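Local coordinates for protein COBE (PDB 2W6K) that takes part in cobalamin (vitamin B12) biosynthesis, probably in a role related to that of the CbiG C-terminal family to which it belongs, at residues Glu32-Glu37 with Ala131-Ala136; His80-Arg85 with Ala106-Ala111; Leu110-Arg113 with Arg118-Leu121. One frame throughout, in Å; residues are numbered along the deposited sequence. Where two conformers were deposited one is given.

Overall arrangement
Contacts 1 and 2 lie on opposite sides of the chain's centre, and contact 3 sits beside contact 2, their centres about 7 Å apart. Contact 1 is buried and mainly apolar, a helix laid over one face of the mixed sheet. Contacts 2 and 3 share helix 102-115 on the other face. Contact 2, also buried, sets a loop tyrosine and arginine against it; contact 3, partly buried with R118 exposed, ties it to the following edge strand. There the chemistry turns mixed, E112 joining both contacts through Y82, R85 and the backbone of A119. Strand 131-138 links the two sides: A134 and A136 pack toward helix 102-115, while I133 and L135 face helix 24-37.

Contact 1. Residues Glu32-Glu37 with Ala131-Ala136; sequences ERTLGE and ASIALA
T34 and L35 of helix 24-37 meet I133 and L135 of strand 131-138, packing a helix on one face of the mixed sheet of an alpha/beta fold that carries helix 102-115 on its other face. The short axes run 8.8 Å apart and cross at -37°, their N-to-C directions pointing roughly the same way. T34 sits closest to the strand, with its CA 7.0 Å from the CA of I133.

The threonine is turned so that its two branches do different jobs. CG2 lies anti to the backbone N and runs alongside L135 in the reverse sense, the two side chains sliding past each other with T34 CG2 and L135 CG 4.0 Å apart. The hydroxyl lies on the I133 side, where T34 OG1 is 4.0 Å from I133 CB. That approach is simple packing, because OG1 is hydrogen-bonded to L30 O one turn back in its own helix, which satisfies a polar atom buried against the sheet.

L35 leaves the helix more obliquely, and its far end swings in to cross L135 at about a right angle. One methyl, L35 CD2, is 3.9 Å from L135 CD2 and also touches L135 CD1. Around this crossing L12 and L42 also touch L35, A14 backs L135, and L30 and L31 press on I133 from the preceding turn of the helix.

L135 is the residue common to both helix side chains. Its CG is anti to its own carbonyl carbon and its chain then extends (chi2 174°), carrying CD1 into the angle between T34 and L35. This single methyl carbon, L135 CD1, is 3.8 Å from the backbone O of T34 and equally far from L35 CD2.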
loop_
_atom_site.group_PDB
_atom_site.type_symbol
_atom_site.label_atom_id
_atom_site.label_comp_id
_atom_site.label_asym_id
_atom_site.label_seq_id
_atom_site.Cartn_x
_atom_site.Cartn_y
_atom_site.Cartn_z
ATOM N N GLU A 32 -4.310 -9.624 6.050
ATOM C CA GLU A 32 -4.599 -9.859 7.480
ATOM C C GLU A 32 -3.340 -10.260 8.231
ATOM O O GLU A 32 -3.084 -9.777 9.357
ATOM C CB GLU A 32 -5.643 -10.957 7.610
ATOM C CG GLU A 32 -7.032 -10.475 7.495
ATOM C CD GLU A 32 -8.017 -11.554 7.933
ATOM O OE1 GLU A 32 -8.812 -11.292 8.866
ATOM O OE2 GLU A 32 -7.963 -12.664 7.369
ATOM N N ARG A 33 -2.548 -11.139 7.625
ATOM C CA ARG A 33 -1.287 -11.569 8.217
ATOM C C ARG A 33 -0.329 -10.393 8.387
ATOM O O ARG A 33 0.303 -10.241 9.432
ATOM C CB ARG A 33 -0.637 -12.656 7.361
ATOM C CG ARG A 33 -0.420 -13.973 8.089
ATOM C CD ARG A 33 -1.709 -14.774 8.178
ATOM N NE ARG A 33 -2.583 -14.288 9.243
ATOM C CZ ARG A 33 -3.909 -14.379 9.220
ATOM N NH1 ARG A 33 -4.624 -13.910 10.234
ATOM N NH2 ARG A 33 -4.520 -14.939 8.186
ATOM N N THR A 34 -0.228 -9.566 7.352
ATOM C CA THR A 34 0.706 -8.444 7.350
ATOM C C THR A 34 0.329 -7.408 8.416
ATOM O O THR A 34 1.188 -6.911 9.158
ATOM C CB THR A 34 0.765 -7.796 5.952
ATOM O OG1 THR A 34 1.166 -8.783 4.986
ATOM C CG2 THR A 34 1.798 -6.688 5.960
ATOM N N LEU A 35 -0.964 -7.132 8.505
ATOM C CA LEU A 35 -1.502 -6.241 9.517
ATOM C C LEU A 35 -1.230 -6.788 10.918
ATOM O O LEU A 35 -0.846 -6.032 11.806
ATOM C CB LEU A 35 -3.008 -6.052 9.319
ATOM C CG LEU A 35 -3.317 -5.094 8.151
ATOM C CD1 LEU A 35 -4.765 -5.276 7.736
ATOM C CD2 LEU A 35 -3.052 -3.637 8.436
ATOM N N GLY A 36 -1.438 -8.090 11.093
ATOM C CA GLY A 36 -1.241 -8.761 12.409
ATOM C C GLY A 36 0.180 -8.605 12.903
ATOM O O GLY A 36 0.421 -8.324 14.095
ATOM N N GLU A 37 1.136 -8.779 11.993
ATOM C CA GLU A 37 2.554 -8.658 12.370
ATOM C C GLU A 37 2.843 -7.309 12.980
ATOM O O GLU A 37 3.682 -7.186 13.891
ATOM C CB GLU A 37 3.435 -8.889 11.156
ATOM C CG GLU A 37 3.433 -10.315 10.703
ATOM C CD GLU A 37 4.579 -10.595 9.757
ATOM O OE1 GLU A 37 4.588 -10.040 8.634
ATOM O OE2 GLU A 37 5.466 -11.387 10.144
ATOM N N ALA A 131 1.761 -12.741 -4.211
ATOM C CA ALA A 131 1.510 -11.323 -3.867
ATOM C C ALA A 131 2.476 -10.757 -2.830
ATOM O O ALA A 131 3.095 -11.492 -2.067
ATOM C CB ALA A 131 0.084 -11.185 -3.366
ATOM N N SER A 132 2.566 -9.421 -2.764
ATOM C CA SER A 132 3.343 -8.765 -1.729
ATOM C C SER A 132 2.473 -7.642 -1.174
ATOM O O SER A 132 1.754 -7.004 -1.933
ATOM C CB SER A 132 4.617 -8.124 -2.280
ATOM O OG SER A 132 5.669 -9.091 -2.372
ATOM N N ILE A 133 2.563 -7.428 0.130
ATOM C CA ILE A 133 1.806 -6.345 0.758
ATOM C C ILE A 133 2.718 -5.509 1.663
ATOM O O ILE A 133 3.562 -6.044 2.406
ATOM C CB ILE A 133 0.559 -6.880 1.518
ATOM C CG1 ILE A 133 -0.375 -7.601 0.519
ATOM C CG2 ILE A 133 -0.159 -5.738 2.247
ATOM C CD1 ILE A 133 -1.743 -7.977 1.018
ATOM N N ALA A 134 2.600 -4.187 1.571
ATOM C CA ALA A 134 3.350 -3.312 2.482
ATOM C C ALA A 134 2.404 -2.329 3.151
ATOM O O ALA A 134 1.365 -1.993 2.605
ATOM C CB ALA A 134 4.444 -2.557 1.749
ATOM N N LEU A 135 2.816 -1.829 4.293
ATOM C CA LEU A 135 1.976 -0.884 5.055
ATOM C C LEU A 135 2.708 0.424 5.254
ATOM O O LEU A 135 3.889 0.435 5.574
ATOM C CB LEU A 135 1.581 -1.482 6.420
ATOM C CG LEU A 135 0.901 -2.859 6.415
ATOM C CD1 LEU A 135 0.737 -3.328 7.877
ATOM C CD2 LEU A 135 -0.441 -2.755 5.708
ATOM N N ALA A 136 2.001 1.532 5.064
ATOM C CA ALA A 136 2.597 2.840 5.308
ATOM C C ALA A 136 1.685 3.649 6.202
ATOM O O ALA A 136 0.458 3.545 6.135
ATOM C CB ALA A 136 2.867 3.594 3.986
#

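Contact 2. Residues His80-Arg85 with Ala106-Ala111; sequences HDYEPR and AALALA
Y82 and R85, from the loop after helix 76-80, reach across to L108 and A109 of helix 102-115. Most of the contact is aromatic-to-aliphatic packing. The Y82 ring lies against the helix surface with one face over the peptide between L108 and A109, and A109 N stands 4.0 Å from the ring plane, over its centre. On that same face L108 CB lies by the CD1 rim, 3.7 Å from Y82 CD1, and A109 CB by the opposite rim, 3.5 Å from Y82 CE2. R85 adds a looser van der Waals touch in the conformer described: its NH1 lies 4.0 Å from L108 CD2, the guanidinium meeting that methyl obliquely after a bend in the chain (chi3 73°).

The polar ends look further along the helix. Y82 OH is hydrogen-bonded to E112 OE1 and also to R113 NH2, while in that same conformer R85 NH2 forms a salt bridge with E112 OE2.

Backbone bonds shape the loop itself, which joins helices 76-80 and 91-97: a type I beta turn from H80 to E83 runs into a 3-10 segment at E83-R85, packed on helix 102-115, one of the helices covering the mixed sheet of this alpha/beta fold.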
loop_
_atom_site.group_PDB
_atom_site.type_symbol
_atom_site.label_atom_id
_atom_site.label_comp_id
_atom_site.label_asym_id
_atom_site.label_seq_id
_atom_site.Cartn_x
_atom_site.Cartn_y
_atom_site.Cartn_z
ATOM N N HIS A 80 7.743 5.865 -9.021
ATOM C CA HIS A 80 9.182 6.063 -9.211
ATOM C C HIS A 80 9.801 7.095 -8.262
ATOM O O HIS A 80 10.970 6.948 -7.856
ATOM C CB HIS A 80 9.477 6.444 -10.656
ATOM C CG HIS A 80 10.916 6.765 -10.893
ATOM N ND1 HIS A 80 11.888 5.795 -10.933
ATOM C CD2 HIS A 80 11.552 7.946 -11.071
ATOM C CE1 HIS A 80 13.067 6.360 -11.130
ATOM N NE2 HIS A 80 12.891 7.666 -11.216
ATOM N N ASP A 81 9.034 8.134 -7.914
ATOM C CA ASP A 81 9.474 9.146 -6.951
ATOM C C ASP A 81 9.956 8.549 -5.615
ATOM O O ASP A 81 10.698 9.204 -4.881
ATOM C CB ASP A 81 8.357 10.147 -6.668
ATOM C CG ASP A 81 8.155 11.168 -7.792
ATOM O OD1 ASP A 81 9.038 11.313 -8.668
ATOM O OD2 ASP A 81 7.107 11.853 -7.765
ATOM N N TYR A 82 9.542 7.314 -5.318
ATOM C CA TYR A 82 9.783 6.683 -4.003
ATOM C C TYR A 82 10.885 5.611 -4.027
ATOM O O TYR A 82 11.218 5.020 -2.996
ATOM C CB TYR A 82 8.454 6.128 -3.439
ATOM C CG TYR A 82 7.469 7.237 -3.127
ATOM C CD1 TYR A 82 7.464 7.847 -1.868
ATOM C CD2 TYR A 82 6.593 7.721 -4.102
ATOM C CE1 TYR A 82 6.603 8.879 -1.576
ATOM C CE2 TYR A 82 5.731 8.774 -3.825
ATOM C CZ TYR A 82 5.734 9.336 -2.554
ATOM O OH TYR A 82 4.885 10.371 -2.226
ATOM N N GLU A 83 11.474 5.398 -5.203
ATOM C CA GLU A 83 12.607 4.496 -5.381
ATOM C C GLU A 83 13.671 4.563 -4.280
ATOM O O GLU A 83 14.096 3.516 -3.768
ATOM C CB GLU A 83 13.282 4.762 -6.730
ATOM C CG GLU A 83 12.704 4.008 -7.894
ATOM C CD GLU A 83 12.655 2.509 -7.648
ATOM O OE1 GLU A 83 11.572 1.945 -7.830
ATOM O OE2 GLU A 83 13.691 1.917 -7.273
ATOM N N PRO A 84 14.156 5.783 -3.951
ATOM C CA PRO A 84 15.225 5.921 -2.958
ATOM C C PRO A 84 14.834 5.483 -1.552
ATOM O O PRO A 84 15.710 5.335 -0.692
ATOM C CB PRO A 84 15.495 7.439 -2.935
ATOM C CG PRO A 84 14.971 7.952 -4.214
ATOM C CD PRO A 84 13.796 7.092 -4.547
ATOM N N ARG A 85 13.534 5.287 -1.330
ATOM C CA ARG A 85 13.024 4.998 0.001
ATOM C C ARG A 85 12.570 3.559 0.165
ATOM O O ARG A 85 12.223 3.155 1.252
ATOM C CB ARG A 85 11.884 5.946 0.352
ATOM C CG ARG A 85 12.308 7.400 0.455
ATOM C CD ARG A 85 11.110 8.310 0.388
ATOM N NE ARG A 85 10.325 8.249 1.623
ATOM C CZ ARG A 85 9.203 8.930 1.844
ATOM N NH1 ARG A 85 8.571 8.799 3.002
ATOM N NH2 ARG A 85 8.712 9.739 0.919
ATOM N N ALA A 106 3.629 2.033 -3.685
ATOM C CA ALA A 106 2.212 2.460 -3.756
ATOM C C ALA A 106 1.701 2.859 -2.364
ATOM O O ALA A 106 0.950 3.840 -2.215
ATOM C CB ALA A 106 1.323 1.399 -4.390
ATOM N N ALA A 107 2.152 2.133 -1.351
ATOM C CA ALA A 107 1.780 2.448 0.027
ATOM C C ALA A 107 2.258 3.856 0.413
ATOM O O ALA A 107 1.461 4.673 0.893
ATOM C CB ALA A 107 2.305 1.374 1.003
ATOM N N LEU A 108 3.543 4.139 0.191
ATOM C CA LEU A 108 4.105 5.431 0.514
ATOM C C LEU A 108 3.403 6.534 -0.282
ATOM O O LEU A 108 3.006 7.559 0.293
ATOM C CB LEU A 108 5.600 5.427 0.213
ATOM C CG LEU A 108 6.467 4.674 1.218
ATOM C CD1 LEU A 108 7.867 4.545 0.638
ATOM C CD2 LEU A 108 6.468 5.429 2.561
ATOM N N ALA A 109 3.281 6.330 -1.596
ATOM C CA ALA A 109 2.701 7.335 -2.515
ATOM C C ALA A 109 1.302 7.748 -2.132
ATOM O O ALA A 109 1.019 8.951 -2.019
ATOM C CB ALA A 109 2.758 6.850 -3.971
ATOM N N LEU A 110 0.430 6.771 -1.882
ATOM C CA LEU A 110 -0.937 7.075 -1.528
ATOM C C LEU A 110 -1.006 7.731 -0.147
ATOM O O LEU A 110 -1.781 8.674 0.050
ATOM C CB LEU A 110 -1.827 5.826 -1.589
ATOM C CG LEU A 110 -3.313 6.098 -1.360
ATOM C CD1 LEU A 110 -3.857 7.071 -2.457
ATOM C CD2 LEU A 110 -4.116 4.822 -1.346
ATOM N N ALA A 111 -0.221 7.244 0.811
ATOM C CA ALA A 111 -0.282 7.816 2.167
ATOM C C ALA A 111 0.058 9.303 2.125
ATOM O O ALA A 111 -0.620 10.120 2.756
ATOM C CB ALA A 111 0.662 7.085 3.112
#

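Contact 3. Residues Leu110-Arg113 with Arg118-Leu121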
loop_
_atom_site.group_PDB
_atom_site.type_symbol
_atom_site.label_atom_id
_atom_site.label_comp_id
_atom_site.label_asym_id
_atom_site.label_seq_id
_atom_site.Cartn_x
_atom_site.Cartn_y
_atom_site.Cartn_z
ATOM N N LEU A 110 0.430 6.771 -1.882
ATOM C CA LEU A 110 -0.937 7.075 -1.528
ATOM C C LEU A 110 -1.006 7.731 -0.147
ATOM O O LEU A 110 -1.781 8.674 0.050
ATOM C CB LEU A 110 -1.827 5.826 -1.589
ATOM C CG LEU A 110 -3.313 6.098 -1.360
ATOM C CD1 LEU A 110 -3.857 7.071 -2.457
ATOM C CD2 LEU A 110 -4.116 4.822 -1.346
ATOM N N ALA A 111 -0.221 7.244 0.811
ATOM C CA ALA A 111 -0.282 7.816 2.167
ATOM C C ALA A 111 0.058 9.303 2.125
ATOM O O ALA A 111 -0.620 10.120 2.756
ATOM C CB ALA A 111 0.662 7.085 3.112
ATOM N N GLU A 112 1.077 9.648 1.351
ATOM C CA GLU A 112 1.539 11.058 1.283
ATOM C C GLU A 112 0.551 11.944 0.553
ATOM O O GLU A 112 0.402 13.117 0.915
ATOM C CB GLU A 112 2.942 11.161 0.672
ATOM C CG GLU A 112 3.986 10.477 1.539
ATOM C CD GLU A 112 5.418 10.869 1.219
ATOM O OE1 GLU A 112 5.658 11.369 0.106
ATOM O OE2 GLU A 112 6.287 10.626 2.092
ATOM N N ARG A 113 -0.115 11.400 -0.472
ATOM C CA ARG A 113 -1.147 12.134 -1.214
ATOM C C ARG A 113 -2.422 12.407 -0.456
ATOM O O ARG A 113 -2.966 13.522 -0.558
ATOM C CB ARG A 113 -1.470 11.449 -2.549
ATOM C CG ARG A 113 -0.419 11.778 -3.521
ATOM C CD ARG A 113 -0.261 10.848 -4.679
ATOM N NE ARG A 113 0.833 11.405 -5.452
ATOM C CZ ARG A 113 2.117 11.331 -5.109
ATOM N NH1 ARG A 113 3.023 11.917 -5.871
ATOM N NH2 ARG A 113 2.501 10.672 -4.012
ATOM N N ARG A 118 4.892 13.595 5.079
ATOM C CA ARG A 118 5.767 12.434 4.928
ATOM C C ARG A 118 5.138 11.177 5.497
ATOM O O ARG A 118 4.552 11.191 6.578
ATOM C CB ARG A 118 7.101 12.717 5.637
ATOM C CG ARG A 118 7.983 11.513 5.895
ATOM C CD ARG A 118 9.415 11.977 6.045
ATOM N NE ARG A 118 10.059 12.101 4.738
ATOM C CZ ARG A 118 11.029 11.304 4.305
ATOM N NH1 ARG A 118 11.487 10.329 5.080
ATOM N NH2 ARG A 118 11.553 11.493 3.098
ATOM N N ALA A 119 5.248 10.087 4.742
ATOM C CA ALA A 119 4.841 8.791 5.253
ATOM C C ALA A 119 6.069 7.872 5.414
ATOM O O ALA A 119 7.136 8.130 4.829
ATOM C CB ALA A 119 3.791 8.162 4.338
ATOM N N ASP A 120 5.911 6.835 6.230
ATOM C CA ASP A 120 6.969 5.853 6.471
ATOM C C ASP A 120 6.376 4.460 6.323
ATOM O O ASP A 120 5.226 4.201 6.714
ATOM C CB ASP A 120 7.549 6.033 7.889
ATOM C CG ASP A 120 8.684 7.052 7.956
ATOM O OD1 ASP A 120 9.073 7.650 6.925
ATOM O OD2 ASP A 120 9.211 7.241 9.072
ATOM N N LEU A 121 7.161 3.536 5.785
ATOM C CA LEU A 121 6.735 2.157 5.815
ATOM C C LEU A 121 6.854 1.614 7.221
ATOM O O LEU A 121 7.803 1.938 7.929
ATOM C CB LEU A 121 7.623 1.341 4.893
ATOM C CG LEU A 121 7.444 1.653 3.402
ATOM C CD1 LEU A 121 8.659 1.206 2.592
ATOM C CD2 LEU A 121 6.180 0.966 2.913
#
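The step from helix 102-115 into edge strand 119-127 is closed by E112 and A119, through a side-chain-to-backbone hydrogen bond across a short helix-to-strand connection. A119 N donates to E112 OE2 at 2.9 Å, and the bond is nearly straight (170°). It uses the anti lone pair of the carboxylate oxygen, the one turned away from OE1. E112 gets there because its chain runs extended beyond CG, with chi2 at -163°, so the carboxylate arrives in front of the strand's first peptide. On the way E112 CG passes A119 CB at 3.6 Å. The same oxygen, E112 OE2, is 3.4 Å from R118 CA, which packs next to the bond.

Next to this bond two methyls meet, A111 CB and A119 CB, 3.5 Å apart, so the helix comes in tightly over the start of the strand. With Y82 on OE1 and, in one conformer, R85 on OE2 beside A119 N, both carboxylate oxygens are held. R118 is exposed, and its backbone pairs with L139. Helix 102-115 thus stands over the sheet, with L110 on A47 and A49 of strand 47-51, and A111 on I13 of strand 12-18.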